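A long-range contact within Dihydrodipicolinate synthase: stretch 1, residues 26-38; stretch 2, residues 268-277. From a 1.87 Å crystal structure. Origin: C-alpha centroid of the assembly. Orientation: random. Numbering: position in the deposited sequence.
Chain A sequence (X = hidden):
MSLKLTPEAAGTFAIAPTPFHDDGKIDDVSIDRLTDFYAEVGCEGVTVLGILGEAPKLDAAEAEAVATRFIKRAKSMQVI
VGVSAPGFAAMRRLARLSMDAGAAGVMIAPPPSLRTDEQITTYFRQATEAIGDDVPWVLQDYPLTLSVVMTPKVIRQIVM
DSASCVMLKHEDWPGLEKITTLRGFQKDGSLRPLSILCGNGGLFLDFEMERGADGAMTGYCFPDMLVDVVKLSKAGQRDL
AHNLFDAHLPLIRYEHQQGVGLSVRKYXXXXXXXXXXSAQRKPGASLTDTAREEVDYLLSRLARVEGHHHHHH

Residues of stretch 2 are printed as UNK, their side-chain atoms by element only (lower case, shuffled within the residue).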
# COMPACT_ATOMS: atom_id res chain seq x y z
N ILE A 26 -19.79 22.27 -16.55
CA ILE A 26 -19.84 23.01 -15.30
C ILE A 26 -21.10 23.86 -15.21
O ILE A 26 -21.46 24.56 -16.16
CB ILE A 26 -18.59 23.91 -15.18
CG1 ILE A 26 -17.33 23.05 -15.28
CG2 ILE A 26 -18.62 24.67 -13.86
CD1 ILE A 26 -16.05 23.83 -15.41
N ASP A 27 -21.78 23.77 -14.07
CA ASP A 27 -23.01 24.52 -13.83
C ASP A 27 -22.69 25.76 -13.01
O ASP A 27 -22.70 25.71 -11.78
CB ASP A 27 -24.00 23.61 -13.09
CG ASP A 27 -25.30 24.32 -12.72
OD1 ASP A 27 -25.44 25.53 -13.01
OD2 ASP A 27 -26.18 23.65 -12.12
N ASP A 28 -22.42 26.88 -13.69
CA ASP A 28 -22.07 28.14 -13.03
C ASP A 28 -23.18 28.76 -12.18
O ASP A 28 -22.90 29.41 -11.17
CB ASP A 28 -21.59 29.16 -14.06
CG ASP A 28 -20.24 28.80 -14.64
OD1 ASP A 28 -19.29 28.60 -13.85
OD2 ASP A 28 -20.12 28.73 -15.87
N VAL A 29 -24.42 28.57 -12.60
CA VAL A 29 -25.55 29.10 -11.86
C VAL A 29 -25.56 28.49 -10.46
O VAL A 29 -25.81 29.19 -9.47
CB VAL A 29 -26.88 28.76 -12.57
CG1 VAL A 29 -28.05 29.34 -11.80
CG2 VAL A 29 -26.86 29.30 -14.00
N SER A 30 -25.30 27.19 -10.39
CA SER A 30 -25.27 26.48 -9.11
C SER A 30 -24.07 26.87 -8.26
O SER A 30 -24.14 26.87 -7.04
CB SER A 30 -25.28 24.97 -9.34
OG SER A 30 -26.58 24.54 -9.73
N ILE A 31 -22.95 27.21 -8.91
CA ILE A 31 -21.78 27.63 -8.17
C ILE A 31 -22.14 28.90 -7.39
O ILE A 31 -21.82 29.03 -6.22
CB ILE A 31 -20.58 27.92 -9.10
CG1 ILE A 31 -20.03 26.60 -9.65
CG2 ILE A 31 -19.49 28.67 -8.34
CD1 ILE A 31 -18.90 26.75 -10.64
N ASP A 32 -22.85 29.82 -8.05
CA ASP A 32 -23.25 31.06 -7.39
C ASP A 32 -24.27 30.78 -6.29
O ASP A 32 -24.22 31.36 -5.21
CB ASP A 32 -23.85 32.05 -8.40
CG ASP A 32 -22.91 32.39 -9.54
OD1 ASP A 32 -21.69 32.49 -9.31
OD2 ASP A 32 -23.40 32.58 -10.67
N ARG A 33 -25.22 29.89 -6.59
CA ARG A 33 -26.26 29.53 -5.64
C ARG A 33 -25.65 28.90 -4.38
O ARG A 33 -26.06 29.21 -3.26
CB ARG A 33 -27.23 28.57 -6.31
CG ARG A 33 -28.47 28.24 -5.51
CD ARG A 33 -29.32 27.25 -6.29
NE ARG A 33 -29.70 27.79 -7.59
CZ ARG A 33 -29.68 27.10 -8.72
NH1 ARG A 33 -29.29 25.83 -8.73
NH2 ARG A 33 -30.05 27.68 -9.86
N LEU A 34 -24.69 28.00 -4.58
CA LEU A 34 -24.02 27.35 -3.46
C LEU A 34 -23.28 28.39 -2.63
O LEU A 34 -23.36 28.40 -1.40
CB LEU A 34 -23.01 26.31 -3.96
CG LEU A 34 -23.51 24.90 -4.25
CD1 LEU A 34 -22.38 24.06 -4.83
CD2 LEU A 34 -24.03 24.28 -2.95
N THR A 35 -22.55 29.27 -3.31
CA THR A 35 -21.78 30.30 -2.63
C THR A 35 -22.67 31.22 -1.79
O THR A 35 -22.33 31.53 -0.65
CB THR A 35 -21.00 31.17 -3.64
OG1 THR A 35 -20.12 30.33 -4.41
CG2 THR A 35 -20.16 32.21 -2.90
N ASP A 36 -23.78 31.66 -2.37
CA ASP A 36 -24.71 32.54 -1.65
C ASP A 36 -25.24 31.83 -0.42
O ASP A 36 -25.43 32.44 0.64
CB ASP A 36 -25.88 32.94 -2.54
CG ASP A 36 -25.45 33.80 -3.72
OD1 ASP A 36 -24.39 34.45 -3.62
OD2 ASP A 36 -26.19 33.84 -4.72
N PHE A 37 -25.50 30.54 -0.58
CA PHE A 37 -26.01 29.70 0.50
C PHE A 37 -25.02 29.67 1.66
O PHE A 37 -25.38 29.96 2.81
CB PHE A 37 -26.24 28.28 -0.01
CG PHE A 37 -26.61 27.30 1.07
CD1 PHE A 37 -27.84 27.39 1.71
CD2 PHE A 37 -25.71 26.33 1.47
CE1 PHE A 37 -28.17 26.52 2.75
CE2 PHE A 37 -26.03 25.45 2.51
CZ PHE A 37 -27.26 25.55 3.15
N TYR A 38 -23.78 29.30 1.37
CA TYR A 38 -22.75 29.24 2.41
C TYR A 38 -22.64 30.54 3.20
O TYR A 38 -22.49 30.53 4.42
CB TYR A 38 -21.38 28.91 1.81
CG TYR A 38 -21.31 27.59 1.07
CD1 TYR A 38 -21.89 26.44 1.59
CD2 TYR A 38 -20.59 27.49 -0.12
CE1 TYR A 38 -21.77 25.21 0.93
CE2 TYR A 38 -20.46 26.27 -0.79
CZ TYR A 38 -21.05 25.13 -0.25
OH TYR A 38 -20.90 23.93 -0.90
N UNK A 268 -28.37 15.30 -1.93
CA UNK A 268 -29.02 16.15 -0.94
C UNK A 268 -28.98 17.64 -1.31
O UNK A 268 -29.98 18.34 -1.16
c UNK A 268 -28.38 15.96 0.46
c UNK A 268 -29.03 16.91 1.46
c UNK A 268 -28.56 14.52 0.92
N UNK A 269 -27.83 18.11 -1.79
CA UNK A 269 -27.71 19.52 -2.17
C UNK A 269 -28.69 19.86 -3.29
O UNK A 269 -29.15 21.00 -3.39
c UNK A 269 -25.24 19.78 -1.47
c UNK A 269 -23.84 19.92 -2.04
c UNK A 269 -25.53 20.89 -0.47
c UNK A 269 -26.28 19.83 -2.60
N UNK A 270 -29.01 18.88 -4.12
CA UNK A 270 -29.95 19.10 -5.21
C UNK A 270 -31.35 19.16 -4.60
O UNK A 270 -32.15 20.03 -4.94
n UNK A 270 -32.17 15.51 -9.92
c UNK A 270 -29.89 17.94 -6.22
c UNK A 270 -32.01 16.83 -9.25
c UNK A 270 -30.89 16.81 -8.23
c UNK A 270 -30.89 18.06 -7.36
N UNK A 271 -31.62 18.23 -3.70
CA UNK A 271 -32.91 18.17 -3.01
C UNK A 271 -33.14 19.45 -2.22
O UNK A 271 -34.29 19.87 -2.01
n UNK A 271 -35.45 14.06 -2.03
c UNK A 271 -34.16 14.22 -1.29
c UNK A 271 -34.22 16.75 -1.32
c UNK A 271 -34.16 15.49 -0.45
c UNK A 271 -32.93 16.95 -2.09
N UNK A 272 -32.06 20.08 -1.77
CA UNK A 272 -32.17 21.32 -1.01
C UNK A 272 -32.30 22.54 -1.94
O UNK A 272 -32.40 23.67 -1.47
c UNK A 272 -29.86 20.83 2.08
n UNK A 272 -30.33 21.96 2.88
c UNK A 272 -29.61 22.55 3.84
n UNK A 272 -30.12 23.56 4.52
c UNK A 272 -30.88 20.45 1.01
c UNK A 272 -30.96 21.50 -0.08
n UNK A 272 -28.39 22.12 4.11
N UNK A 273 -32.29 22.28 -3.24
CA UNK A 273 -32.43 23.36 -4.21
C UNK A 273 -31.18 24.15 -4.52
O UNK A 273 -31.26 25.21 -5.14
N UNK A 274 -30.02 23.64 -4.11
CA UNK A 274 -28.75 24.33 -4.34
C UNK A 274 -28.09 23.92 -5.65
O UNK A 274 -27.40 24.72 -6.28
c UNK A 274 -28.59 26.04 -1.82
c UNK A 274 -27.80 24.09 -3.16
c UNK A 274 -27.43 24.13 -0.68
c UNK A 274 -28.37 24.53 -1.80
N UNK A 275 -28.29 22.67 -6.05
CA UNK A 275 -27.73 22.18 -7.31
C UNK A 275 -28.87 21.88 -8.28
O UNK A 275 -29.92 21.39 -7.86
c UNK A 275 -25.64 20.95 -6.24
c UNK A 275 -24.70 22.00 -6.78
c UNK A 275 -26.91 20.90 -7.09
c UNK A 275 -24.97 19.58 -6.24
N UNK A 276 -28.67 22.18 -9.56
CA UNK A 276 -29.67 21.90 -10.59
C UNK A 276 -29.64 20.41 -10.87
O UNK A 276 -30.68 19.79 -11.12
o UNK A 276 -29.51 24.05 -11.73
c UNK A 276 -29.35 22.65 -11.88
N UNK A 277 -28.44 19.84 -10.85
CA UNK A 277 -28.24 18.42 -11.09
C UNK A 277 -27.25 17.85 -10.08
O UNK A 277 -26.35 18.54 -9.62
c UNK A 277 -27.69 18.20 -12.51
o UNK A 277 -27.30 16.84 -12.68
O HOH W 1 -25.92 21.11 -10.80
O HOH W 2 -28.23 25.78 -12.94

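Position 268 carries three carbons, one bonded to CA and bearing the other two. Branching at CB with no heteroatom identifies Val-268, whose side chain stays 9.0 Å or more from stretch 1.

Position 269 has four carbons forked at the second, the pattern of leucine. Its CA-to-CB bond points toward stretch 1, and one terminal methyl lies 4.5 Å from Leu-34 CD2. This is Leu-269, and the methyl is CD2.

Positions 270 and 271 each show four carbons in a row ending in nitrogen. An unbranched chain of this length with a terminal amine is lysine, so these are Lys-270 and Lys-271. Both are exposed and out of reach of stretch 1.

At position 272 three carbons lead to a nitrogen, then to a carbon carrying two more nitrogens. That planar end is a guanidinium, and the residue is Arg-272. Its NH1 lies 3.7 Å from Phe-37 CZ, which sits over one face of the guanidinium.

Position 273 has no side-chain atoms and is Gly-273. Its positive phi of 81° fits: the residue leaves the helix in a Schellman motif, and at these backbone angles a CB would jam against the preceding carbonyl oxygen. Position 274 sends its N back to Leu-269 O at 2.9 Å as part of this turn.

Position 274 again has four carbons forked at the second, hence Leu-274. CA-to-CB points sideways, but the end of the chain comes nearer: CD1 lies 3.6 Å from the centroid of the Phe-37 ring and 16° off its normal, a CH-pi contact over the face. Its CB packs 3.8 Å from Leu-34 CD2.

Position 275 repeats the forked four-carbon pattern and is Leu-275. Although CA-to-CB points away, its CD2 returns to 3.7 Å from Leu-34 CD1.

Position 276 has one carbon followed by one oxygen, with no second branch; this is Ser-276. Its CB lies 3.3 Å from Asp-27 OD2. Position 277 has the same two atoms and is Ser-277, whose side chain comes no nearer to stretch 1 than 5.7 Å.

The contact joins the start of a helix to the turn that ends another, burying 519 Å² in total. Asp-27 caps its helix by accepting from Ser-30 N at OD1 (3.1 Å), while Ser-30 OG donates to Asp-27 OD2 (2.6 Å). With its proton so committed, Ser-30 OG can accept from Ser-276 N at 3.2 Å and 144°. One turn along, Arg-33 NH1 donates to Leu-274 O (3.3 Å, 153°) and weakly to Ser-276 OG (3.5 Å, 174°), both near the guanidinium plane. Water 2 donates to Asp-27 OD1 at 2.8 Å and is hydrogen-bonded to Ser-276 OG at 2.5 Å, bridging the stretches. Leu-34 and Phe-37 supply the apolar part, packing against the leucines, and Leu-274 contributes the largest covered area, 106 Å².

Stretch 2, residues 268-277: VLKKRGLLSS
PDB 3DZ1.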